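Local coordinates for protein arabinogalactan endo-1,4-beta-galactosidase (Ignisphaera aggregans, PDB 7OSK) that probably hydrolyses internal beta-1,4-galactosidic bonds in arabinogalactan, here as the calcium-binding family 53 catalytic domain of a longer protein, at residues 58-63 with 115-120; 259-264 with 290-295; 295-300 with 322-327; 301-306 with 371-376; 353-358 with 376-381. One frame throughout, in Å; residues are numbered along the deposited sequence.

Contact 1: 58-63 with 115-120; sequences EAPWII and PRMTDF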
# COMPACT_ATOMS: atom_id res chain seq x y z
N GLU A 58 2.95 1.99 9.39
CA GLU A 58 3.99 2.18 10.40
C GLU A 58 3.52 3.08 11.54
O GLU A 58 4.12 3.10 12.61
CB GLU A 58 5.25 2.78 9.77
CG GLU A 58 5.77 2.05 8.54
CD GLU A 58 4.98 2.35 7.28
OE1 GLU A 58 4.47 3.48 7.14
OE2 GLU A 58 4.87 1.45 6.42
N ALA A 59 2.44 3.82 11.30
CA ALA A 59 1.98 4.83 12.25
C ALA A 59 1.68 4.24 13.63
O ALA A 59 2.17 4.76 14.63
CB ALA A 59 0.75 5.55 11.70
N PRO A 60 0.87 3.16 13.70
CA PRO A 60 0.49 2.64 15.02
C PRO A 60 1.68 2.32 15.92
O PRO A 60 1.62 2.61 17.12
CB PRO A 60 -0.29 1.36 14.67
CG PRO A 60 -0.81 1.61 13.31
CD PRO A 60 0.27 2.37 12.62
N TRP A 61 2.74 1.75 15.36
CA TRP A 61 3.94 1.43 16.13
C TRP A 61 4.63 2.70 16.61
O TRP A 61 5.06 2.78 17.76
CB TRP A 61 4.90 0.59 15.28
CG TRP A 61 6.19 0.22 15.96
CD1 TRP A 61 7.44 0.65 15.62
CD2 TRP A 61 6.35 -0.65 17.09
NE1 TRP A 61 8.37 0.10 16.47
CE2 TRP A 61 7.73 -0.71 17.37
CE3 TRP A 61 5.47 -1.39 17.88
CZ2 TRP A 61 8.25 -1.47 18.42
CZ3 TRP A 61 5.98 -2.15 18.92
CH2 TRP A 61 7.36 -2.18 19.18
N ILE A 62 4.73 3.69 15.73
CA ILE A 62 5.35 4.97 16.06
C ILE A 62 4.65 5.64 17.25
O ILE A 62 5.31 6.17 18.15
CB ILE A 62 5.32 5.93 14.85
CG1 ILE A 62 6.22 5.39 13.74
CG2 ILE A 62 5.77 7.34 15.25
CD1 ILE A 62 6.17 6.17 12.43
N ILE A 63 3.32 5.62 17.25
CA ILE A 63 2.54 6.24 18.31
C ILE A 63 2.76 5.54 19.65
O ILE A 63 2.78 6.19 20.70
CB ILE A 63 1.03 6.24 17.97
CG1 ILE A 63 0.78 6.96 16.64
CG2 ILE A 63 0.21 6.90 19.08
CD1 ILE A 63 -0.62 6.80 16.09
N PRO A 115 -3.63 -7.76 15.43
CA PRO A 115 -4.19 -6.97 16.53
C PRO A 115 -3.85 -5.48 16.47
O PRO A 115 -4.74 -4.66 16.71
CB PRO A 115 -3.56 -7.61 17.78
CG PRO A 115 -3.24 -8.99 17.36
CD PRO A 115 -2.82 -8.88 15.93
N ARG A 116 -2.61 -5.13 16.16
CA ARG A 116 -2.20 -3.72 16.10
C ARG A 116 -2.77 -3.02 14.88
O ARG A 116 -3.15 -1.85 14.95
CB ARG A 116 -0.67 -3.60 16.10
CG ARG A 116 -0.16 -2.24 15.63
CD ARG A 116 1.23 -1.91 16.17
NE ARG A 116 2.12 -3.06 16.23
CZ ARG A 116 2.57 -3.62 17.35
NH1 ARG A 116 2.24 -3.15 18.55
NH2 ARG A 116 3.37 -4.67 17.28
N MET A 117 -2.84 -3.73 13.75
CA MET A 117 -3.35 -3.15 12.52
C MET A 117 -4.86 -2.97 12.58
O MET A 117 -5.40 -2.01 12.03
CB MET A 117 -2.98 -4.03 11.33
CG MET A 117 -1.51 -4.00 10.97
SD MET A 117 -0.94 -2.37 10.44
CE MET A 117 -0.25 -1.72 11.96
N THR A 118 -5.55 -3.89 13.24
CA THR A 118 -7.00 -3.85 13.33
C THR A 118 -7.47 -2.69 14.21
O THR A 118 -8.51 -2.08 13.96
CB THR A 118 -7.57 -5.17 13.88
OG1 THR A 118 -7.25 -6.24 12.98
CG2 THR A 118 -9.09 -5.10 14.04
N ASP A 119 -6.69 -2.38 15.24
CA ASP A 119 -7.05 -1.30 16.16
C ASP A 119 -7.02 0.05 15.45
O ASP A 119 -7.82 0.93 15.75
CB ASP A 119 -6.12 -1.27 17.37
CG ASP A 119 -6.38 -0.09 18.28
OD1 ASP A 119 -7.35 -0.15 19.07
OD2 ASP A 119 -5.63 0.91 18.19
N PHE A 120 -6.08 0.21 14.52
CA PHE A 120 -5.96 1.45 13.78
C PHE A 120 -7.06 1.54 12.72
O PHE A 120 -7.67 2.59 12.54
CB PHE A 120 -4.58 1.56 13.13
CG PHE A 120 -4.29 2.92 12.56
CD1 PHE A 120 -3.94 3.97 13.40
CD2 PHE A 120 -4.38 3.16 11.20
CE1 PHE A 120 -3.67 5.22 12.88
CE2 PHE A 120 -4.11 4.41 10.69
CZ PHE A 120 -3.76 5.44 11.53
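The six-membered rim of the Trp61 indole overhangs the guanidinium of Arg116: Trp61 CE3 sits 3.6 Å above the guanidinium plane, over its centre. The two planes are 67° apart, far from a parallel stack, and Arg116 NH1 comes to the edge of the indole, in the plane of the ring. CG of Arg116 lies anti to the backbone N (chi1 163°), and the chain bends at chi3. On the way its aliphatic part passes the proline, with Arg116 CG 3.7 Å from Pro60 CB. Pro60 carries most of the apolar contact. Its CG is 3.6 Å from Met117 CE, the end of a side chain that starts away from helix 59-65 and turns back, and 3.8 Å from Phe120 CB. Both of these side chains cross the pyrrolidine at about a right angle. No hydrogen bond links the segments; the polar ends are tied to neighbours instead, with Arg116 NE bonded to Asn111 O, Arg116 NH1 in a salt bridge to Glu64, and Trp61 NE1 bonded to Gly361 O. The contact packs the short helix 59-65, which follows the first barrel strand, across helix 114-126 of a (beta/alpha)8 barrel, their axes 10.0 Å apart at 96°. Met117 and Phe120 also rest on strand 90-95, while Ala59 and Phe120 reach helix 79-85 and Thr118 touches helix 158-178.

Contact 2: 259-264 with 290-295; sequences AISFYP and VAETAY
Ile260 O is gripped by two successive amides of the neighbouring strand, Ala291 N at 2.7 Å and Glu292 N at 3.3 Å, both bonds weak. This sharing marks a beta bulge between parallel strands 257-261 and 287-293 of the (beta/alpha)8 barrel: Ile260 pairs with Val290 and Ser261 with Glu292, leaving Ala291 as the extra residue. Regular bonding resumes where Phe262 N donates to Glu292 O at 2.9 Å. Beyond it Thr293, with OG1 anti to its backbone N (chi1 -176°), gives its hydroxyl proton to Phe262 O at 2.7 Å, nearly along the C=O axis. On the face shared by Ser261 and Glu292, Tyr263 OH donates to Glu292 OE1 at 3.1 Å, reaching it from 39° above the carboxylate plane. The other oxygen, OE2, forms a salt bridge with Arg92, and Ser261 OG bonds to His232 and Glu191. A phenylalanine at Tyr263 lacks the hydroxyl that donates to Glu292 OE1 and would probably leave the carboxylate, held mainly through Arg92, freer to turn. In clan relatives the active site lies at this C-terminal end of the strands. Ala294 CB meets the Tyr263 ring at its edge, in the ring plane, 3.8 Å from CE1.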
# COMPACT_ATOMS: atom_id res chain seq x y z
N ALA A 259 -4.35 -3.50 -8.84
CA ALA A 259 -3.56 -2.52 -8.11
C ALA A 259 -2.15 -2.42 -8.67
O ALA A 259 -1.59 -3.41 -9.16
CB ALA A 259 -3.52 -2.86 -6.64
N ILE A 260 -1.57 -1.23 -8.60
CA ILE A 260 -0.26 -0.94 -9.17
C ILE A 260 0.68 -0.32 -8.15
O ILE A 260 0.28 0.57 -7.39
CB ILE A 260 -0.38 0.01 -10.38
CG1 ILE A 260 -1.24 -0.62 -11.48
CG2 ILE A 260 0.99 0.36 -10.94
CD1 ILE A 260 -1.83 0.39 -12.44
N SER A 261 1.92 -0.80 -8.12
CA SER A 261 2.98 -0.12 -7.39
C SER A 261 3.79 0.70 -8.38
O SER A 261 4.51 0.13 -9.20
CB SER A 261 3.90 -1.11 -6.66
OG SER A 261 3.23 -1.75 -5.60
N PHE A 262 3.66 2.02 -8.32
CA PHE A 262 4.41 2.89 -9.21
C PHE A 262 5.30 3.87 -8.46
O PHE A 262 4.84 4.88 -7.93
CB PHE A 262 3.47 3.67 -10.13
CG PHE A 262 4.19 4.54 -11.11
CD1 PHE A 262 5.02 3.98 -12.07
CD2 PHE A 262 4.06 5.92 -11.08
CE1 PHE A 262 5.70 4.77 -12.97
CE2 PHE A 262 4.74 6.71 -11.98
CZ PHE A 262 5.56 6.14 -12.93
N TYR A 263 6.58 3.54 -8.42
CA TYR A 263 7.63 4.45 -7.97
C TYR A 263 8.40 4.92 -9.20
O TYR A 263 9.12 4.12 -9.80
CB TYR A 263 8.56 3.77 -6.96
CG TYR A 263 7.86 3.30 -5.70
CD1 TYR A 263 7.52 4.19 -4.70
CD2 TYR A 263 7.54 1.96 -5.52
CE1 TYR A 263 6.88 3.77 -3.55
CE2 TYR A 263 6.90 1.53 -4.37
CZ TYR A 263 6.58 2.44 -3.39
OH TYR A 263 5.95 2.00 -2.25
N PRO A 264 8.24 6.20 -9.59
CA PRO A 264 8.83 6.69 -10.85
C PRO A 264 10.33 6.43 -10.97
O PRO A 264 10.82 6.18 -12.07
CB PRO A 264 8.55 8.19 -10.80
CG PRO A 264 7.41 8.35 -9.88
CD PRO A 264 7.56 7.28 -8.85
N VAL A 290 -3.69 2.50 -7.74
CA VAL A 290 -2.29 2.62 -7.37
C VAL A 290 -2.15 2.30 -5.88
O VAL A 290 -2.43 3.13 -5.02
CB VAL A 290 -1.73 4.03 -7.66
CG1 VAL A 290 -0.25 4.11 -7.28
CG2 VAL A 290 -1.93 4.40 -9.12
N ALA A 291 -1.71 1.07 -5.58
CA ALA A 291 -1.62 0.60 -4.20
C ALA A 291 -0.44 1.22 -3.47
O ALA A 291 -0.49 1.42 -2.26
CB ALA A 291 -1.51 -0.91 -4.17
N GLU A 292 0.63 1.50 -4.21
CA GLU A 292 1.82 2.09 -3.62
C GLU A 292 2.48 3.08 -4.57
O GLU A 292 2.64 2.80 -5.76
CB GLU A 292 2.83 1.01 -3.21
CG GLU A 292 2.35 0.10 -2.09
CD GLU A 292 3.42 -0.89 -1.64
OE1 GLU A 292 4.58 -0.77 -2.10
OE2 GLU A 292 3.10 -1.77 -0.81
N THR A 293 2.87 4.23 -4.03
CA THR A 293 3.62 5.22 -4.77
C THR A 293 4.18 6.24 -3.79
O THR A 293 3.62 6.45 -2.71
CB THR A 293 2.76 5.93 -5.83
OG1 THR A 293 3.57 6.83 -6.59
CG2 THR A 293 1.62 6.71 -5.18
N ALA A 294 5.30 6.86 -4.14
CA ALA A 294 5.91 7.85 -3.28
C ALA A 294 6.98 8.65 -4.01
O ALA A 294 7.44 8.25 -5.08
CB ALA A 294 6.51 7.19 -2.05
N TYR A 295 7.36 9.78 -3.43
CA TYR A 295 8.47 10.57 -3.95
C TYR A 295 9.13 11.34 -2.82
O TYR A 295 8.58 11.44 -1.72
CB TYR A 295 7.99 11.52 -5.04
CG TYR A 295 9.07 11.83 -6.05
CD1 TYR A 295 9.41 10.92 -7.03
CD2 TYR A 295 9.76 13.04 -6.01
CE1 TYR A 295 10.40 11.19 -7.95
CE2 TYR A 295 10.76 13.32 -6.92
CZ TYR A 295 11.07 12.39 -7.89
OH TYR A 295 12.06 12.65 -8.82

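Contact 3: 295-300 with 322-327; sequences YAWTLD and ASIQGQ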
# COMPACT_ATOMS: atom_id res chain seq x y z
N TYR A 295 7.36 9.78 -3.43
CA TYR A 295 8.47 10.57 -3.95
C TYR A 295 9.13 11.34 -2.82
O TYR A 295 8.58 11.44 -1.72
CB TYR A 295 7.99 11.52 -5.04
CG TYR A 295 9.07 11.83 -6.05
CD1 TYR A 295 9.41 10.92 -7.03
CD2 TYR A 295 9.76 13.04 -6.01
CE1 TYR A 295 10.40 11.19 -7.95
CE2 TYR A 295 10.76 13.32 -6.92
CZ TYR A 295 11.07 12.39 -7.89
OH TYR A 295 12.06 12.65 -8.82
N ALA A 296 10.31 11.89 -3.11
CA ALA A 296 11.09 12.58 -2.09
C ALA A 296 10.74 14.06 -2.01
O ALA A 296 10.74 14.76 -3.02
CB ALA A 296 12.57 12.40 -2.38
N TRP A 297 10.44 14.52 -0.80
CA TRP A 297 10.24 15.94 -0.54
C TRP A 297 11.57 16.60 -0.18
O TRP A 297 11.66 17.82 -0.07
CB TRP A 297 9.21 16.16 0.57
CG TRP A 297 9.58 15.52 1.89
CD1 TRP A 297 9.35 14.24 2.28
CD2 TRP A 297 10.25 16.15 2.99
NE1 TRP A 297 9.83 14.02 3.55
CE2 TRP A 297 10.39 15.19 4.01
CE3 TRP A 297 10.74 17.44 3.22
CZ2 TRP A 297 11.00 15.46 5.23
CZ3 TRP A 297 11.35 17.72 4.43
CH2 TRP A 297 11.47 16.73 5.42
N THR A 298 12.60 15.77 0.02
CA THR A 298 13.95 16.25 0.30
C THR A 298 14.95 15.13 0.07
O THR A 298 14.57 13.99 -0.15
CB THR A 298 14.08 16.77 1.75
OG1 THR A 298 15.43 17.20 1.98
CG2 THR A 298 13.73 15.67 2.74
N LEU A 299 16.23 15.47 0.13
CA LEU A 299 17.30 14.49 -0.08
C LEU A 299 18.09 14.29 1.20
O LEU A 299 18.92 13.38 1.29
CB LEU A 299 18.22 14.96 -1.22
CG LEU A 299 18.64 14.00 -2.34
CD1 LEU A 299 17.62 12.91 -2.64
CD2 LEU A 299 18.90 14.81 -3.60
N ASP A 300 17.83 15.13 2.20
CA ASP A 300 18.54 15.05 3.47
C ASP A 300 18.16 13.80 4.27
O ASP A 300 17.20 13.10 3.94
CB ASP A 300 18.26 16.31 4.30
CG ASP A 300 19.10 17.49 3.87
OD1 ASP A 300 19.56 17.51 2.71
OD2 ASP A 300 19.31 18.40 4.69
N ALA A 322 13.40 16.75 -6.05
CA ALA A 322 13.16 16.32 -4.67
C ALA A 322 12.91 17.50 -3.73
O ALA A 322 13.73 17.79 -2.86
CB ALA A 322 14.34 15.50 -4.17
N SER A 323 11.77 18.16 -3.91
CA SER A 323 11.33 19.21 -2.99
C SER A 323 9.90 18.94 -2.57
O SER A 323 9.24 18.05 -3.11
CB SER A 323 11.42 20.59 -3.64
OG SER A 323 10.62 20.66 -4.80
N ILE A 324 9.40 19.71 -1.61
CA ILE A 324 8.03 19.56 -1.16
C ILE A 324 7.08 19.86 -2.31
O ILE A 324 6.06 19.19 -2.48
CB ILE A 324 7.72 20.48 0.04
CG1 ILE A 324 8.72 20.20 1.18
CG2 ILE A 324 6.28 20.27 0.51
CD1 ILE A 324 8.48 21.01 2.44
N GLN A 325 7.43 20.86 -3.12
CA GLN A 325 6.68 21.18 -4.32
C GLN A 325 6.79 20.05 -5.35
O GLN A 325 5.80 19.67 -5.98
CB GLN A 325 7.18 22.49 -4.94
CG GLN A 325 6.43 22.92 -6.20
CD GLN A 325 5.01 23.35 -5.91
OE1 GLN A 325 4.77 24.46 -5.42
NE2 GLN A 325 4.05 22.49 -6.23
N GLY A 326 8.00 19.53 -5.51
CA GLY A 326 8.25 18.48 -6.47
C GLY A 326 7.51 17.21 -6.12
O GLY A 326 7.09 16.45 -7.00
N GLN A 327 7.35 16.97 -4.82
CA GLN A 327 6.59 15.82 -4.33
C GLN A 327 5.11 16.00 -4.66
O GLN A 327 4.46 15.10 -5.18
CB GLN A 327 6.77 15.66 -2.82
CG GLN A 327 5.99 14.50 -2.21
CD GLN A 327 6.05 14.47 -0.69
OE1 GLN A 327 5.83 15.49 -0.03
NE2 GLN A 327 6.35 13.30 -0.13
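Two torsions bring Trp297 and Gln327 together: CG of Trp297 stands between its backbone N and carbonyl carbon (chi1 59°), while CG of Gln327 is anti to the backbone N (chi1 179°) and the chain stays extended beyond it. The two side chains lie side by side and point the same way, the amide turned 36° from the indole plane, with Gln327 OE1 3.5 Å from Trp297 CB. Ile324 lies beside Trp297, pointing the same way, with Ile324 CG1 4.0 Å from Trp297 CE3. Gln327 NE2 gives Tyr295 O a weak hydrogen bond of 3.3 Å; it also bonds to Tyr351 OH and Ala376 O, and OE1 to Ser387 OG, so this buried amide joins the loops holding Tyr295, Ala376 and Ser387 to Tyr351 on strand 346-352. The backbones also touch through CA-H...O contacts, among them Ala322 CA to Ala296 O at 3.3 Å and Trp297 CA to Ser323 O at 3.5 Å. Ala296 CB and Ala322 CB add an apolar touch at 4.0 Å. Ser323 is the N-cap of the helix, its OG accepting from Gly326 N at 2.9 Å. The contact thus seats the loop that follows barrel strand 287-293 against the start of helix 324-342; Trp297 NE1 reaches on to Glu373 O, its ring meets Phe380, and the Tyr295 ring packs edge-to-face on Phe309.

Contact 4: 301-306 with 371-376; sequences DSDGHP and PWENQA. With CA (calcium ion), chain C.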
# COMPACT_ATOMS: atom_id res chain seq x y z
N ASP A 301 18.94 13.53 5.31
CA ASP A 301 18.71 12.40 6.20
C ASP A 301 18.57 12.90 7.64
O ASP A 301 19.13 13.95 7.98
CB ASP A 301 19.84 11.38 6.10
CG ASP A 301 19.55 10.10 6.87
OD1 ASP A 301 18.78 9.26 6.36
OD2 ASP A 301 20.11 9.93 7.97
N SER A 302 17.84 12.16 8.46
CA SER A 302 17.49 12.59 9.81
C SER A 302 18.12 11.72 10.90
O SER A 302 18.63 12.24 11.89
CB SER A 302 15.97 12.57 9.98
OG SER A 302 15.59 13.10 11.24
N ASP A 303 18.09 10.40 10.71
CA ASP A 303 18.46 9.46 11.77
C ASP A 303 19.78 8.73 11.50
O ASP A 303 20.13 7.79 12.21
CB ASP A 303 17.34 8.43 11.96
CG ASP A 303 16.94 7.73 10.67
OD1 ASP A 303 17.66 7.86 9.65
OD2 ASP A 303 15.90 7.04 10.68
N GLY A 304 20.51 9.17 10.48
CA GLY A 304 21.80 8.59 10.17
C GLY A 304 21.72 7.28 9.41
O GLY A 304 22.75 6.72 9.04
N HIS A 305 20.51 6.80 9.17
CA HIS A 305 20.29 5.59 8.40
C HIS A 305 20.02 5.95 6.94
O HIS A 305 18.96 6.52 6.64
CB HIS A 305 19.13 4.77 8.97
CG HIS A 305 18.89 3.49 8.24
ND1 HIS A 305 19.45 2.29 8.64
CD2 HIS A 305 18.16 3.20 7.14
CE1 HIS A 305 19.07 1.33 7.82
NE2 HIS A 305 18.29 1.86 6.90
N PRO A 306 20.96 5.62 6.02
CA PRO A 306 20.82 6.00 4.61
C PRO A 306 19.48 5.62 3.99
O PRO A 306 18.97 4.53 4.25
CB PRO A 306 21.96 5.22 3.93
CG PRO A 306 22.97 5.06 4.99
CD PRO A 306 22.21 4.90 6.27
N PRO A 371 14.72 4.30 6.25
CA PRO A 371 15.25 4.63 4.93
C PRO A 371 14.26 5.40 4.04
O PRO A 371 14.48 5.48 2.83
CB PRO A 371 15.54 3.25 4.33
CG PRO A 371 14.40 2.42 4.85
CD PRO A 371 14.04 2.99 6.22
N TRP A 372 13.21 5.95 4.64
CA TRP A 372 12.08 6.45 3.86
C TRP A 372 11.56 7.82 4.32
O TRP A 372 10.65 8.38 3.71
CB TRP A 372 10.94 5.43 3.94
CG TRP A 372 9.93 5.55 2.83
CD1 TRP A 372 8.73 6.19 2.88
CD2 TRP A 372 10.03 4.99 1.52
NE1 TRP A 372 8.08 6.08 1.68
CE2 TRP A 372 8.86 5.34 0.82
CE3 TRP A 372 11.00 4.22 0.86
CZ2 TRP A 372 8.63 4.96 -0.50
CZ3 TRP A 372 10.77 3.85 -0.45
CH2 TRP A 372 9.59 4.21 -1.11
N GLU A 373 12.16 8.38 5.37
CA GLU A 373 11.59 9.56 6.02
C GLU A 373 11.57 10.78 5.10
O GLU A 373 10.77 11.69 5.29
CB GLU A 373 12.34 9.90 7.31
CG GLU A 373 13.72 10.55 7.16
CD GLU A 373 14.88 9.56 7.25
OE1 GLU A 373 14.65 8.33 7.23
OE2 GLU A 373 16.03 10.04 7.34
N ASN A 374 12.44 10.79 4.09
CA ASN A 374 12.47 11.89 3.13
C ASN A 374 11.44 11.68 2.03
O ASN A 374 11.38 12.45 1.07
CB ASN A 374 13.87 12.06 2.52
CG ASN A 374 14.30 10.87 1.69
OD1 ASN A 374 13.99 9.73 2.01
ND2 ASN A 374 15.03 11.15 0.61
N GLN A 375 10.64 10.62 2.16
CA GLN A 375 9.55 10.34 1.22
C GLN A 375 8.20 10.32 1.92
O GLN A 375 7.18 10.03 1.30
CB GLN A 375 9.78 9.00 0.52
CG GLN A 375 10.90 9.00 -0.49
CD GLN A 375 10.87 7.77 -1.38
OE1 GLN A 375 11.86 7.04 -1.48
NE2 GLN A 375 9.73 7.53 -2.02
N ALA A 376 8.18 10.61 3.22
CA ALA A 376 6.93 10.71 3.96
C ALA A 376 6.24 12.03 3.64
O ALA A 376 6.82 12.89 2.98
CB ALA A 376 7.18 10.58 5.46
CA CA C . 17.01 7.93 7.24
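Asp301 and Glu373 meet at about a right angle over a shared calcium ion, their carboxylate planes 59° apart. Glu373, its chain bent at chi2 (-97°), grasps the metal with both oxygens, OE1 at 2.4 Å and OE2 at 2.3 Å, whereas Asp301 offers OD1 alone, at 2.4 Å. Asp303 is turned more steeply, its carboxylate plane 77° from that of Glu373, and also binds through OD1, which accepts from His305 N to form an Asx turn. His305 adds its carbonyl oxygen at 2.5 Å; Asn307 OD1 and Asn370 O complete a shell of seven oxygens. The cation probably offsets the repulsion of the three carboxylates; Asp301 OD1 and Glu373 OE2 are 3.0 Å apart. Ser302 N, 3.0 Å from Glu373 OE2, donates to it on the anti side, helping fix its rotation. Beside the metal the His305 imidazole and Pro371 ring lie side by side, pointing the same way, Pro371 CB at the imidazole edge, 3.8 Å from CD2. His305 NE2 bonds to a hexanediol, probably from the crystallisation liquor. The calcium site thus clamps together two loops, one between strand 287-293 and helix 312-318, the other between strand 346-352 and helix 390-393.

Contact 5: 353-358 with 376-381; sequences GATWIP and ALFDFN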
# COMPACT_ATOMS: atom_id res chain seq x y z
N GLY A 353 4.24 4.96 2.81
CA GLY A 353 5.21 5.50 3.74
C GLY A 353 4.91 6.94 4.10
O GLY A 353 5.80 7.71 4.44
N ALA A 354 3.63 7.29 4.04
CA ALA A 354 3.18 8.67 4.27
C ALA A 354 3.41 9.12 5.71
O ALA A 354 3.68 10.29 5.97
CB ALA A 354 1.72 8.81 3.91
N THR A 355 3.29 8.18 6.64
CA THR A 355 3.37 8.48 8.07
C THR A 355 4.68 7.99 8.68
O THR A 355 4.85 8.04 9.89
CB THR A 355 2.20 7.83 8.83
OG1 THR A 355 2.33 6.40 8.78
CG2 THR A 355 0.87 8.24 8.23
N TRP A 356 5.60 7.53 7.84
CA TRP A 356 6.83 6.94 8.33
C TRP A 356 7.85 8.01 8.71
O TRP A 356 8.84 8.22 8.01
CB TRP A 356 7.41 5.98 7.28
CG TRP A 356 8.27 4.90 7.87
CD1 TRP A 356 8.68 4.78 9.16
CD2 TRP A 356 8.82 3.77 7.17
NE1 TRP A 356 9.46 3.66 9.32
CE2 TRP A 356 9.56 3.02 8.11
CE3 TRP A 356 8.76 3.33 5.85
CZ2 TRP A 356 10.23 1.85 7.76
CZ3 TRP A 356 9.43 2.17 5.51
CH2 TRP A 356 10.15 1.45 6.46
N ILE A 357 7.59 8.69 9.82
CA ILE A 357 8.48 9.73 10.32
C ILE A 357 9.65 9.11 11.08
O ILE A 357 9.54 7.98 11.57
CB ILE A 357 7.72 10.72 11.23
CG1 ILE A 357 7.11 9.99 12.44
CG2 ILE A 357 6.63 11.43 10.45
CD1 ILE A 357 6.73 10.91 13.57
N PRO A 358 10.78 9.83 11.18
CA PRO A 358 11.92 9.26 11.89
C PRO A 358 11.68 9.24 13.40
O PRO A 358 11.38 10.28 13.98
CB PRO A 358 13.07 10.21 11.53
CG PRO A 358 12.40 11.51 11.27
CD PRO A 358 11.06 11.18 10.67
N ALA A 376 8.18 10.61 3.22
CA ALA A 376 6.93 10.71 3.96
C ALA A 376 6.24 12.03 3.64
O ALA A 376 6.82 12.89 2.98
CB ALA A 376 7.18 10.58 5.46
N LEU A 377 5.00 12.18 4.09
CA LEU A 377 4.26 13.43 3.90
C LEU A 377 4.34 14.30 5.15
O LEU A 377 3.68 15.34 5.24
CB LEU A 377 2.80 13.13 3.54
CG LEU A 377 2.59 12.44 2.18
CD1 LEU A 377 1.13 12.05 1.99
CD2 LEU A 377 3.04 13.34 1.04
N PHE A 378 5.17 13.87 6.11
CA PHE A 378 5.46 14.65 7.31
C PHE A 378 6.97 14.84 7.39
O PHE A 378 7.73 14.00 6.91
CB PHE A 378 4.96 13.93 8.56
CG PHE A 378 3.47 13.76 8.61
CD1 PHE A 378 2.86 12.73 7.90
CD2 PHE A 378 2.67 14.60 9.36
CE1 PHE A 378 1.49 12.56 7.94
CE2 PHE A 378 1.30 14.44 9.41
CZ PHE A 378 0.71 13.42 8.70
N ASP A 379 7.42 15.94 8.00
CA ASP A 379 8.86 16.17 8.15
C ASP A 379 9.41 15.39 9.34
O ASP A 379 8.68 14.64 9.99
CB ASP A 379 9.17 17.67 8.28
CG ASP A 379 8.51 18.32 9.49
OD1 ASP A 379 8.32 17.65 10.53
OD2 ASP A 379 8.20 19.52 9.40
N PHE A 380 10.69 15.58 9.62
CA PHE A 380 11.38 14.82 10.66
C PHE A 380 10.82 15.14 12.04
O PHE A 380 10.85 14.30 12.94
CB PHE A 380 12.88 15.11 10.62
CG PHE A 380 13.50 14.91 9.26
CD1 PHE A 380 12.93 14.04 8.34
CD2 PHE A 380 14.64 15.61 8.89
CE1 PHE A 380 13.49 13.86 7.09
CE2 PHE A 380 15.20 15.43 7.64
CZ PHE A 380 14.62 14.56 6.74
N ASN A 381 10.29 16.35 12.19
CA ASN A 381 9.70 16.77 13.46
C ASN A 381 8.25 16.32 13.58
O ASN A 381 7.55 16.69 14.52
CB ASN A 381 9.81 18.28 13.61
CG ASN A 381 11.25 18.77 13.57
OD1 ASN A 381 12.15 18.12 14.10
ND2 ASN A 381 11.47 19.92 12.94
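Ala354 O receives the one hydrogen bond that joins the two segments, from Leu377 N at 3.0 Å and close to straight (163° at the hydrogen), with the donor tilted 21° from the carbonyl plane. The same oxygen lies at the edge of the Phe378 ring, in the ring plane and 3.2 Å from CD1. A CA-H...O contact runs next to it, Ala376 CA to Gly353 O at 3.2 Å. Within 353-358 the backbone folds tightly through an inverse gamma turn centred on Trp356, which presents Ile357 and Pro358 to the other segment.

The apolar contacts follow in sequence order. Ala354 CB touches Leu377 CD1 at 3.8 Å. Ile357, with CG2 anti to the carbonyl carbon, lays that branch against Phe378 CB at 3.6 Å. Pro358 then rests its ring on the backbone as well as the side chain of Phe380, with CG 3.5 Å from CA and 3.7 Å from CB. An alanine at Pro358 would lack CG and CD and would probably open a gap beside Phe380 CA and CB, leaving that phenylalanine freer to shift.

Polar groups look beyond the pair: Asp379 OD1 accepts from Arg383 N, and Trp356 O bonds to ND2 of Asn370, a residue of the calcium site. Both segments belong to the long loop region between strand 346-352 and helix 390-393, folded back on itself: Thr355 and Phe378 pack on helix 79-85, Thr355 and Ile357 on helix 59-65, and Leu377 on helix 324-342.

Overall arrangement
The five contacts sample one (beta/alpha)8 barrel from its sheet to its surface. Contact 2 is wholly buried and belongs to the strands, where backbone bonds, two of them weak, are joined by side-chain hydroxyls; contact 1, also buried, joins two helices through proline packing and an indole over a guanidinium, without a hydrogen bond between them. Contacts 3, 4 and 5 involve the loops after the last two strands, contact 3 also taking in the start of helix 324-342: a glutamine clasp in contact 3, metal ligation in the more exposed contact 4, loop-on-loop packing in contact 5. Contacts 4 and 5, centres about 9 Å apart, share Ala376; contact 1 meets contact 5 where Ala59 and Ile62 reach Thr355.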